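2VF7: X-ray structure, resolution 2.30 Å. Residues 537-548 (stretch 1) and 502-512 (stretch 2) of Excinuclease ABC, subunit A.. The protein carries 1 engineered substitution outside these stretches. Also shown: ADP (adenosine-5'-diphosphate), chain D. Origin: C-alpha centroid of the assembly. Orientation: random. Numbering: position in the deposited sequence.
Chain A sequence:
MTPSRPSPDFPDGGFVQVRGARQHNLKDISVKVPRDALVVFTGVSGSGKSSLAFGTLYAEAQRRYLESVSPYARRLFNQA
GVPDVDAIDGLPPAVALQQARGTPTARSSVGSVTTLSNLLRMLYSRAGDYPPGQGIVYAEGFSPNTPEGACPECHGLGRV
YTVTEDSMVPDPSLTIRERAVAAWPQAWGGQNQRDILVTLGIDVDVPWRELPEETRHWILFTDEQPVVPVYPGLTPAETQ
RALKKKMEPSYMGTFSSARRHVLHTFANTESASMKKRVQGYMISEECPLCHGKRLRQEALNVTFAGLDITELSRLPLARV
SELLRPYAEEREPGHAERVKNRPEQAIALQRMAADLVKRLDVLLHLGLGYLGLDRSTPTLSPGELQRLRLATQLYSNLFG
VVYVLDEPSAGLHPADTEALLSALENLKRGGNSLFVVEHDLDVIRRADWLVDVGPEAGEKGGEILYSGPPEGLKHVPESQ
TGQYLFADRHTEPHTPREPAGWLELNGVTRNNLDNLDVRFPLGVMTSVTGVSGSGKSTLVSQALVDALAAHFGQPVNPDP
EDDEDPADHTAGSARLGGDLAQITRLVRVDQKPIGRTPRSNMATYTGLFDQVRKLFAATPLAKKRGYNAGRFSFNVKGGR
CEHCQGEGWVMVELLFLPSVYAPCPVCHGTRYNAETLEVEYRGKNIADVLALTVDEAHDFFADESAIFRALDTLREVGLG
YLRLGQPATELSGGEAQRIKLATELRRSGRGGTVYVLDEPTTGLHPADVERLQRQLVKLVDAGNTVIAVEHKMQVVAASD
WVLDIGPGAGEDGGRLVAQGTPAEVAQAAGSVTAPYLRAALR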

# COMPACT_ATOMS: atom_id res chain seq x y z
N SER A 537 -15.22 -35.08 -5.18
CA SER A 537 -14.77 -34.17 -6.20
C SER A 537 -13.80 -34.82 -7.20
O SER A 537 -13.89 -34.56 -8.41
CB SER A 537 -14.20 -32.90 -5.53
OG SER A 537 -13.15 -32.32 -6.27
N THR A 538 -12.91 -35.69 -6.71
CA THR A 538 -11.97 -36.44 -7.56
C THR A 538 -12.68 -37.47 -8.42
O THR A 538 -12.29 -37.69 -9.57
CB THR A 538 -10.86 -37.13 -6.72
OG1 THR A 538 -10.37 -36.24 -5.71
CG2 THR A 538 -9.70 -37.54 -7.58
N LEU A 539 -13.73 -38.11 -7.88
CA LEU A 539 -14.55 -39.06 -8.63
C LEU A 539 -15.49 -38.39 -9.63
O LEU A 539 -15.53 -38.75 -10.80
CB LEU A 539 -15.35 -39.95 -7.68
CG LEU A 539 -16.27 -41.03 -8.27
CD1 LEU A 539 -15.49 -42.15 -8.93
CD2 LEU A 539 -17.18 -41.58 -7.20
N VAL A 540 -16.25 -37.39 -9.15
CA VAL A 540 -17.38 -36.84 -9.90
C VAL A 540 -16.99 -35.71 -10.83
O VAL A 540 -17.21 -35.79 -12.03
CB VAL A 540 -18.52 -36.37 -8.95
CG1 VAL A 540 -19.68 -35.78 -9.74
CG2 VAL A 540 -18.99 -37.52 -8.06
N SER A 541 -16.40 -34.65 -10.27
CA SER A 541 -16.01 -33.48 -11.05
C SER A 541 -14.82 -33.75 -11.95
O SER A 541 -14.82 -33.40 -13.13
CB SER A 541 -15.75 -32.28 -10.13
OG SER A 541 -16.95 -31.91 -9.48
N GLN A 542 -13.79 -34.39 -11.41
CA GLN A 542 -12.59 -34.66 -12.20
C GLN A 542 -12.73 -35.91 -13.06
O GLN A 542 -12.77 -35.80 -14.27
CB GLN A 542 -11.35 -34.68 -11.31
CG GLN A 542 -11.16 -33.38 -10.51
CD GLN A 542 -10.03 -33.45 -9.50
OE1 GLN A 542 -8.97 -34.04 -9.78
NE2 GLN A 542 -10.23 -32.86 -8.33
N ALA A 543 -12.83 -37.08 -12.46
CA ALA A 543 -12.78 -38.35 -13.21
C ALA A 543 -13.99 -38.61 -14.10
O ALA A 543 -13.83 -38.92 -15.28
CB ALA A 543 -12.56 -39.54 -12.27
N LEU A 544 -15.19 -38.49 -13.54
CA LEU A 544 -16.39 -38.75 -14.33
C LEU A 544 -16.40 -37.83 -15.53
O LEU A 544 -16.33 -38.29 -16.66
CB LEU A 544 -17.66 -38.57 -13.50
CG LEU A 544 -18.98 -38.84 -14.25
CD1 LEU A 544 -19.01 -40.23 -14.86
CD2 LEU A 544 -20.18 -38.65 -13.35
N VAL A 545 -16.45 -36.52 -15.27
CA VAL A 545 -16.60 -35.49 -16.29
C VAL A 545 -15.63 -35.64 -17.47
O VAL A 545 -16.05 -35.62 -18.63
CB VAL A 545 -16.51 -34.07 -15.67
CG1 VAL A 545 -16.36 -33.00 -16.74
CG2 VAL A 545 -17.74 -33.80 -14.85
N ASP A 546 -14.33 -35.78 -17.20
CA ASP A 546 -13.42 -35.98 -18.32
C ASP A 546 -13.13 -37.45 -18.59
O ASP A 546 -12.02 -37.83 -18.95
CB ASP A 546 -12.17 -35.08 -18.27
CG ASP A 546 -11.47 -35.08 -16.92
OD1 ASP A 546 -10.84 -36.12 -16.59
OD2 ASP A 546 -11.53 -34.03 -16.23
N ALA A 547 -14.16 -38.27 -18.40
CA ALA A 547 -14.23 -39.57 -19.04
C ALA A 547 -15.28 -39.47 -20.13
O ALA A 547 -15.02 -39.86 -21.27
CB ALA A 547 -14.57 -40.67 -18.04
N LEU A 548 -16.45 -38.92 -19.81
CA LEU A 548 -17.51 -38.81 -20.81
C LEU A 548 -17.50 -37.55 -21.68
O LEU A 548 -18.29 -37.44 -22.63
CB LEU A 548 -18.90 -39.14 -20.23
CG LEU A 548 -19.71 -38.29 -19.26
CD1 LEU A 548 -21.08 -38.92 -19.11
CD2 LEU A 548 -19.04 -38.23 -17.92
PB ADP D . -13.32 -34.02 -1.51
O1B ADP D . -13.05 -32.92 -0.52
O2B ADP D . -13.82 -33.60 -2.86
O3B ADP D . -14.11 -35.13 -0.87
PA ADP D . -10.99 -34.46 -3.19
O1A ADP D . -10.23 -33.18 -3.13
O2A ADP D . -11.84 -34.79 -4.38
O3A ADP D . -11.86 -34.67 -1.84
O5' ADP D . -9.85 -35.61 -3.14
C5' ADP D . -9.21 -35.96 -1.92
C4' ADP D . -7.73 -36.27 -2.10
O4' ADP D . -7.26 -35.91 -3.40
C3' ADP D . -6.95 -35.41 -1.12
O3' ADP D . -5.86 -36.16 -0.58
C2' ADP D . -6.45 -34.25 -1.95
O2' ADP D . -5.28 -33.62 -1.42
C1' ADP D . -6.24 -34.90 -3.31
N9 ADP D . -6.37 -33.90 -4.39
C8 ADP D . -7.54 -33.42 -4.90
N7 ADP D . -7.32 -32.52 -5.89
C5 ADP D . -5.98 -32.41 -6.01
C6 ADP D . -5.05 -31.63 -6.87
N6 ADP D . -5.55 -30.77 -7.80
N1 ADP D . -3.72 -31.80 -6.70
C2 ADP D . -3.22 -32.65 -5.77
N3 ADP D . -4.00 -33.39 -4.96
C4 ADP D . -5.36 -33.32 -5.03
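Stretch 2 (502-512) WLELNGVTRNN

No hydrogen bond joins the two stretches, and the one charged pair between them is long. Asp546 OD1 lies 3.6 Å from Arg510 NH1, well out of the guanidinium plane. No N-H points at it, so the attraction is of charge alone. Gln542 OE1 sits near the guanidinium plane, at its edge, but stays 3.7 Å from Arg510 NE.

Stretch 1 lies within a longer helix, kinked at Ser541 and Ala547. It includes a wider pi-type turn at 538-544, where Gln542 N, Ala543 N and Leu544 N bond to the carbonyls five residues back. Stretch 2 begins as an extended strand from Trp502. The chain turns a corner at Gly507, which has positive phi, and a weakly bonded strand follows at about 508-510. Both strands run nearly crosswise to the helix. The first crosses at 105° with a closest axis approach of 10.1 Å, the second at 95° and 9.7 Å.

The strand alternation sets the contacts. Leu503 and Leu505 point toward the helix, while Trp502, Glu504 and Asn506 are out of its reach. Leu505 lies opposite Leu544, with CA atoms 7.2 Å apart. Its CD1 is 3.9 Å from Leu544 CD1 and 4.1 Å from Leu539 CD1. Leu544 CD1 also lies 3.9 Å from Leu503 CD1. Beyond the corner, Val508 CG1 packs 3.6 Å from Ala543 CB, and Ala543 CA is 7.1 Å from Val508 CA. Thr509 points away.

Near the nucleotide, Thr538 CG2 lies 3.7 Å from Arg510 CG and 3.5 Å from Asn511 ND2. Thr538 OG1 donates a very short hydrogen bond to ADP O2A, 2.5 Å. Asn511 ND2 comes within 3.0 Å of ADP C8, so both stretches border the ligand.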

# COMPACT_ATOMS: atom_id res chain seq x y z
N TRP A 502 -27.79 -48.02 -16.15
CA TRP A 502 -26.63 -47.93 -15.26
C TRP A 502 -25.34 -47.56 -15.99
O TRP A 502 -24.95 -48.23 -16.95
CB TRP A 502 -26.43 -49.24 -14.49
CG TRP A 502 -27.50 -49.52 -13.47
CD1 TRP A 502 -28.64 -50.25 -13.66
CD2 TRP A 502 -27.52 -49.08 -12.11
NE1 TRP A 502 -29.36 -50.30 -12.49
CE2 TRP A 502 -28.70 -49.59 -11.52
CE3 TRP A 502 -26.65 -48.32 -11.32
CZ2 TRP A 502 -29.04 -49.35 -10.18
CZ3 TRP A 502 -26.99 -48.09 -9.97
CH2 TRP A 502 -28.18 -48.60 -9.43
N LEU A 503 -24.69 -46.50 -15.52
CA LEU A 503 -23.42 -45.99 -16.07
C LEU A 503 -22.27 -46.54 -15.23
O LEU A 503 -22.26 -46.40 -14.00
CB LEU A 503 -23.43 -44.45 -16.04
CG LEU A 503 -22.67 -43.53 -17.02
CD1 LEU A 503 -21.54 -42.73 -16.36
CD2 LEU A 503 -22.20 -44.24 -18.31
N GLU A 504 -21.30 -47.17 -15.88
CA GLU A 504 -20.15 -47.77 -15.19
C GLU A 504 -18.87 -46.94 -15.38
O GLU A 504 -18.46 -46.65 -16.51
CB GLU A 504 -19.92 -49.22 -15.65
CG GLU A 504 -21.11 -50.17 -15.43
CD GLU A 504 -20.83 -51.61 -15.88
OE1 GLU A 504 -19.81 -51.84 -16.57
OE2 GLU A 504 -21.64 -52.52 -15.54
N LEU A 505 -18.28 -46.53 -14.26
CA LEU A 505 -16.96 -45.88 -14.25
C LEU A 505 -15.99 -46.83 -13.53
O LEU A 505 -15.98 -46.94 -12.30
CB LEU A 505 -17.02 -44.53 -13.53
CG LEU A 505 -16.33 -43.26 -14.05
CD1 LEU A 505 -16.24 -42.26 -12.92
CD2 LEU A 505 -14.95 -43.47 -14.63
N ASN A 506 -15.19 -47.54 -14.33
CA ASN A 506 -14.27 -48.56 -13.86
C ASN A 506 -12.80 -48.14 -13.96
O ASN A 506 -12.42 -47.39 -14.86
CB ASN A 506 -14.49 -49.86 -14.64
CG ASN A 506 -15.92 -50.36 -14.57
OD1 ASN A 506 -16.45 -50.65 -13.48
ND2 ASN A 506 -16.57 -50.48 -15.72
N GLY A 507 -11.99 -48.62 -13.01
CA GLY A 507 -10.54 -48.43 -13.03
C GLY A 507 -10.11 -46.99 -12.83
O GLY A 507 -9.20 -46.51 -13.52
N VAL A 508 -10.76 -46.32 -11.89
CA VAL A 508 -10.57 -44.90 -11.66
C VAL A 508 -9.31 -44.65 -10.83
O VAL A 508 -9.35 -44.72 -9.60
CB VAL A 508 -11.82 -44.28 -10.94
CG1 VAL A 508 -11.73 -42.76 -10.90
CG2 VAL A 508 -13.12 -44.70 -11.63
N THR A 509 -8.19 -44.39 -11.51
CA THR A 509 -6.94 -43.99 -10.84
C THR A 509 -6.76 -42.46 -10.92
O THR A 509 -6.86 -41.88 -12.01
CB THR A 509 -5.69 -44.75 -11.39
OG1 THR A 509 -5.92 -46.16 -11.36
CG2 THR A 509 -4.44 -44.44 -10.54
N ARG A 510 -6.51 -41.84 -9.77
CA ARG A 510 -6.48 -40.37 -9.63
C ARG A 510 -6.36 -39.99 -8.15
O ARG A 510 -7.21 -40.36 -7.33
CB ARG A 510 -7.75 -39.75 -10.24
CG ARG A 510 -7.68 -38.27 -10.55
CD ARG A 510 -8.17 -37.99 -11.98
NE ARG A 510 -8.11 -36.56 -12.31
CZ ARG A 510 -7.99 -36.07 -13.55
NH1 ARG A 510 -7.91 -36.89 -14.59
NH2 ARG A 510 -7.95 -34.75 -13.73
N ASN A 511 -5.30 -39.26 -7.82
CA ASN A 511 -5.04 -38.80 -6.45
C ASN A 511 -5.10 -39.95 -5.45
O ASN A 511 -4.23 -40.81 -5.47
CB ASN A 511 -6.00 -37.67 -6.06
CG ASN A 511 -5.90 -36.47 -6.98
OD1 ASN A 511 -4.93 -36.33 -7.72
ND2 ASN A 511 -6.90 -35.60 -6.93
N ASN A 512 -6.14 -39.98 -4.62
CA ASN A 512 -6.30 -41.04 -3.60
C ASN A 512 -7.17 -42.26 -3.97
O ASN A 512 -7.40 -43.15 -3.14
CB ASN A 512 -6.71 -40.46 -2.23
CG ASN A 512 -8.17 -40.05 -2.17
OD1 ASN A 512 -8.75 -39.61 -3.15
ND2 ASN A 512 -8.75 -40.18 -0.98